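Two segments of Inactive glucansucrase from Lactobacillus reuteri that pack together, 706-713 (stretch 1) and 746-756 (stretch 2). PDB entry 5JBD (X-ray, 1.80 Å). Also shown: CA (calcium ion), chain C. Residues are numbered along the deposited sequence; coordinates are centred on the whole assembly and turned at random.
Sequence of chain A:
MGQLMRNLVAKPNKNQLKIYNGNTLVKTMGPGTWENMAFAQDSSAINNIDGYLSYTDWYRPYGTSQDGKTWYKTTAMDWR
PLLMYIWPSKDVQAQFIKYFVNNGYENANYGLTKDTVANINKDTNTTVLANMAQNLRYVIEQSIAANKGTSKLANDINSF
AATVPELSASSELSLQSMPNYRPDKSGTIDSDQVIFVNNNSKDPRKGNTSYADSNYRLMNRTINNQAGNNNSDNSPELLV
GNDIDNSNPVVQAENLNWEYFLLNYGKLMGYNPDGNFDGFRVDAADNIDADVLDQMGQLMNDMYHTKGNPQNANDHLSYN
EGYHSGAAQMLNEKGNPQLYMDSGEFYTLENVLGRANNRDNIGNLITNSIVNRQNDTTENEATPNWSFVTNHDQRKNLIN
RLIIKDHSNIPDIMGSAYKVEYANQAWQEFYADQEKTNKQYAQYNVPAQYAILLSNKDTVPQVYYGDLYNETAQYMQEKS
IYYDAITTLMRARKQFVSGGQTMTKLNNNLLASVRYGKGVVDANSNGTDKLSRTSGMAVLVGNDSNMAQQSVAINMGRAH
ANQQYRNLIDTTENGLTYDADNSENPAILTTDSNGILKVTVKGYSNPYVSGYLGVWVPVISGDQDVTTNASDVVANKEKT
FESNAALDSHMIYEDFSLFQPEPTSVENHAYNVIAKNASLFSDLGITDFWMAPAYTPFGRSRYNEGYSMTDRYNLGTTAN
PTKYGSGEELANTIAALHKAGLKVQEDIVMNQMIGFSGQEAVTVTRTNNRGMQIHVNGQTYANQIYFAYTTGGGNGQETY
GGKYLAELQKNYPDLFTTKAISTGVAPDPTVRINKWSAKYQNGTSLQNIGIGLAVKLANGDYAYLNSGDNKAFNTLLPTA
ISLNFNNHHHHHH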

# COMPACT_ATOMS: atom_id res chain seq x y z
N GLY A 706 7.21 1.45 -3.67
CA GLY A 706 7.79 1.41 -2.33
C GLY A 706 7.00 0.74 -1.22
O GLY A 706 7.57 0.48 -0.16
N TYR A 707 5.70 0.47 -1.42
CA TYR A 707 4.94 -0.32 -0.44
C TYR A 707 5.30 -1.80 -0.47
O TYR A 707 5.21 -2.49 0.56
CB TYR A 707 3.42 -0.18 -0.62
CG TYR A 707 2.84 1.21 -0.42
CD1 TYR A 707 2.86 1.82 0.83
CD2 TYR A 707 2.24 1.89 -1.47
CE1 TYR A 707 2.32 3.09 1.03
CE2 TYR A 707 1.68 3.16 -1.28
CZ TYR A 707 1.73 3.75 -0.02
OH TYR A 707 1.16 5.01 0.19
N SER A 708 5.70 -2.29 -1.64
CA SER A 708 6.26 -3.65 -1.77
C SER A 708 7.77 -3.50 -1.70
O SER A 708 8.41 -3.21 -2.73
CB SER A 708 5.83 -4.28 -3.10
OG SER A 708 4.45 -4.56 -3.08
N MET A 709 8.32 -3.67 -0.50
CA MET A 709 9.74 -3.36 -0.25
C MET A 709 10.49 -4.56 0.31
O MET A 709 9.92 -5.38 1.03
CB MET A 709 9.91 -2.11 0.64
CG MET A 709 9.90 -2.31 2.16
SD MET A 709 8.41 -3.14 2.73
CE MET A 709 7.37 -1.69 3.01
N THR A 710 11.77 -4.64 -0.05
CA THR A 710 12.68 -5.69 0.39
C THR A 710 13.64 -5.21 1.47
O THR A 710 14.31 -6.04 2.09
CB THR A 710 13.52 -6.20 -0.81
OG1 THR A 710 14.24 -5.11 -1.40
CG2 THR A 710 12.62 -6.82 -1.86
N ASP A 711 13.76 -3.89 1.67
CA ASP A 711 14.71 -3.32 2.63
C ASP A 711 14.14 -2.00 3.20
O ASP A 711 14.04 -1.01 2.48
CB ASP A 711 16.09 -3.09 1.97
CG ASP A 711 17.20 -2.78 2.96
OD1 ASP A 711 16.95 -2.14 4.02
OD2 ASP A 711 18.37 -3.19 2.71
N ARG A 712 13.81 -2.02 4.49
CA ARG A 712 13.17 -0.89 5.18
C ARG A 712 14.12 0.27 5.50
O ARG A 712 13.66 1.37 5.82
CB ARG A 712 12.56 -1.35 6.50
CG ARG A 712 11.31 -2.20 6.38
CD ARG A 712 10.83 -2.54 7.78
NE ARG A 712 9.49 -3.10 7.84
CZ ARG A 712 8.82 -3.33 8.98
NH1 ARG A 712 9.36 -3.05 10.16
NH2 ARG A 712 7.59 -3.83 8.92
N TYR A 713 15.42 0.02 5.43
CA TYR A 713 16.42 1.04 5.76
C TYR A 713 17.21 1.59 4.58
O TYR A 713 17.79 2.66 4.71
CB TYR A 713 17.38 0.49 6.82
CG TYR A 713 16.71 0.27 8.15
CD1 TYR A 713 16.08 -0.94 8.45
CD2 TYR A 713 16.67 1.28 9.11
CE1 TYR A 713 15.44 -1.13 9.68
CE2 TYR A 713 16.05 1.09 10.33
CZ TYR A 713 15.44 -0.11 10.61
OH TYR A 713 14.82 -0.27 11.84
CA CA C . -1.49 -6.90 9.23
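Stretch 2, residues 746-756: EDIVMNQMIGF

Stretch 2 enters on a strand that began earlier in the chain, turns through a loop containing Met-750 and Asn-751, and resumes as a short strand at Gln-752 and Met-753. It meets stretch 1 in two passes: Val-749 lies nearest Tyr-707 (CA to CA, 6.7 Å), whereas Ile-754 lies beside Ser-708 (CA to CA, 5.0 Å) and Gly-755 beside Thr-710 (CA to CA, 5.6 Å). Beyond the loop the two chains thus advance in the same sense, and one backbone hydrogen bond joins them, from Ile-754 N to Met-709 O (3.3 Å).

Tyr-707 leaves its backbone sideways, but its m rotamer (chi2 -67°) carries the ring to stretch 2, where OH donates to Asp-747 OD2 at 2.5 Å. The t rotamer of Asp-747 brings the carboxylate to the ring edge; Val-749, also t, places CG2 near the ring plane, 3.7 Å from Tyr-707 CD1. Gln-752 folds back through p and m torsions, so that NE2 donates to Tyr-707 O (3.1 Å) while OE1 accepts from Asn-751 ND2 (2.8 Å). Asn-751, in t, points away from stretch 1 and binds the calcium ion through OD1 at 2.3 Å.

Met-709 starts away from stretch 2, yet its p, m, m torsions return the thioether to it: CE rests 3.5 Å from Val-749 CG1 and SD 3.9 Å from Met-753 CG. Arg-712, by contrast, points toward stretch 2 and is nearly extended beyond chi1. Its NE lies 3.8 Å from Met-753 SD, and NH2 donates to water 1 (2.8 Å), which in turn donates to Val-749 O and Gln-752 O (both 2.7 Å), tying the guanidinium to the backbone of stretch 2 at Val-749 and Gln-752.

At Gly-755, phi/psi of 105/24° favour glycine, and an ideal CB would lie only 3.0 Å from Thr-710 CG2.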

# COMPACT_ATOMS: atom_id res chain seq x y z
N GLU A 746 7.01 10.98 6.16
CA GLU A 746 7.30 9.76 5.39
C GLU A 746 6.16 8.79 5.58
O GLU A 746 5.61 8.66 6.68
CB GLU A 746 8.63 9.10 5.83
CG GLU A 746 8.92 7.70 5.28
CD GLU A 746 9.07 7.61 3.76
OE1 GLU A 746 8.49 8.44 3.00
OE2 GLU A 746 9.75 6.64 3.31
N ASP A 747 5.81 8.14 4.49
CA ASP A 747 4.87 7.04 4.47
C ASP A 747 5.55 5.84 5.11
O ASP A 747 6.45 5.25 4.51
CB ASP A 747 4.50 6.72 3.00
CG ASP A 747 3.14 6.11 2.84
OD1 ASP A 747 2.75 5.29 3.69
OD2 ASP A 747 2.45 6.45 1.82
N ILE A 748 5.14 5.50 6.33
CA ILE A 748 5.75 4.39 7.09
C ILE A 748 4.83 3.18 6.95
O ILE A 748 3.62 3.31 7.07
CB ILE A 748 6.08 4.75 8.57
CG1 ILE A 748 6.88 3.61 9.23
CG2 ILE A 748 4.82 5.09 9.39
CD1 ILE A 748 7.40 3.96 10.61
N VAL A 749 5.43 2.01 6.68
CA VAL A 749 4.70 0.84 6.19
C VAL A 749 5.00 -0.37 7.07
O VAL A 749 5.88 -1.17 6.75
CB VAL A 749 5.07 0.53 4.73
CG1 VAL A 749 4.23 -0.63 4.18
CG2 VAL A 749 4.90 1.78 3.87
N MET A 750 4.24 -0.50 8.17
CA MET A 750 4.42 -1.60 9.13
C MET A 750 3.65 -2.88 8.80
O MET A 750 3.89 -3.90 9.43
CB MET A 750 4.08 -1.15 10.56
CG MET A 750 5.09 -0.18 11.15
SD MET A 750 4.66 0.48 12.79
CE MET A 750 3.57 1.84 12.33
N ASN A 751 2.74 -2.85 7.82
CA ASN A 751 1.84 -3.98 7.66
C ASN A 751 2.51 -5.19 7.02
O ASN A 751 2.29 -6.31 7.49
CB ASN A 751 0.61 -3.65 6.85
CG ASN A 751 -0.33 -4.85 6.72
OD1 ASN A 751 -0.91 -5.33 7.70
ND2 ASN A 751 -0.44 -5.36 5.50
N GLN A 752 3.25 -4.96 5.93
CA GLN A 752 3.83 -6.06 5.15
C GLN A 752 5.18 -5.73 4.52
O GLN A 752 5.51 -4.57 4.30
CB GLN A 752 2.89 -6.51 4.02
CG GLN A 752 2.92 -5.65 2.75
CD GLN A 752 2.21 -4.30 2.88
OE1 GLN A 752 1.19 -4.20 3.54
NE2 GLN A 752 2.75 -3.28 2.24
N MET A 753 5.93 -6.80 4.24
CA MET A 753 7.08 -6.76 3.34
C MET A 753 6.81 -7.74 2.20
O MET A 753 6.04 -8.69 2.36
CB MET A 753 8.36 -7.11 4.10
CG MET A 753 8.68 -6.12 5.23
SD MET A 753 10.31 -6.36 5.99
CE MET A 753 11.38 -5.85 4.66
N ILE A 754 7.39 -7.47 1.03
CA ILE A 754 7.18 -8.30 -0.15
C ILE A 754 8.49 -8.38 -0.94
O ILE A 754 9.15 -7.36 -1.15
CB ILE A 754 6.06 -7.77 -1.09
CG1 ILE A 754 4.80 -7.44 -0.29
CG2 ILE A 754 5.71 -8.81 -2.16
CD1 ILE A 754 3.61 -6.89 -1.07
N GLY A 755 8.83 -9.59 -1.37
CA GLY A 755 9.96 -9.84 -2.26
C GLY A 755 11.17 -10.46 -1.57
O GLY A 755 12.28 -10.31 -2.06
N PHE A 756 10.95 -11.14 -0.44
CA PHE A 756 12.04 -11.86 0.25
C PHE A 756 12.63 -12.91 -0.70
O PHE A 756 11.89 -13.56 -1.43
CB PHE A 756 11.55 -12.56 1.52
CG PHE A 756 11.16 -11.63 2.64
CD1 PHE A 756 12.07 -10.71 3.17
CD2 PHE A 756 9.89 -11.70 3.21
CE1 PHE A 756 11.71 -9.87 4.21
CE2 PHE A 756 9.52 -10.86 4.25
CZ PHE A 756 10.43 -9.94 4.76
O HOH W 1 7.04 -3.59 6.23
O HOH W 2 0.75 -6.40 9.96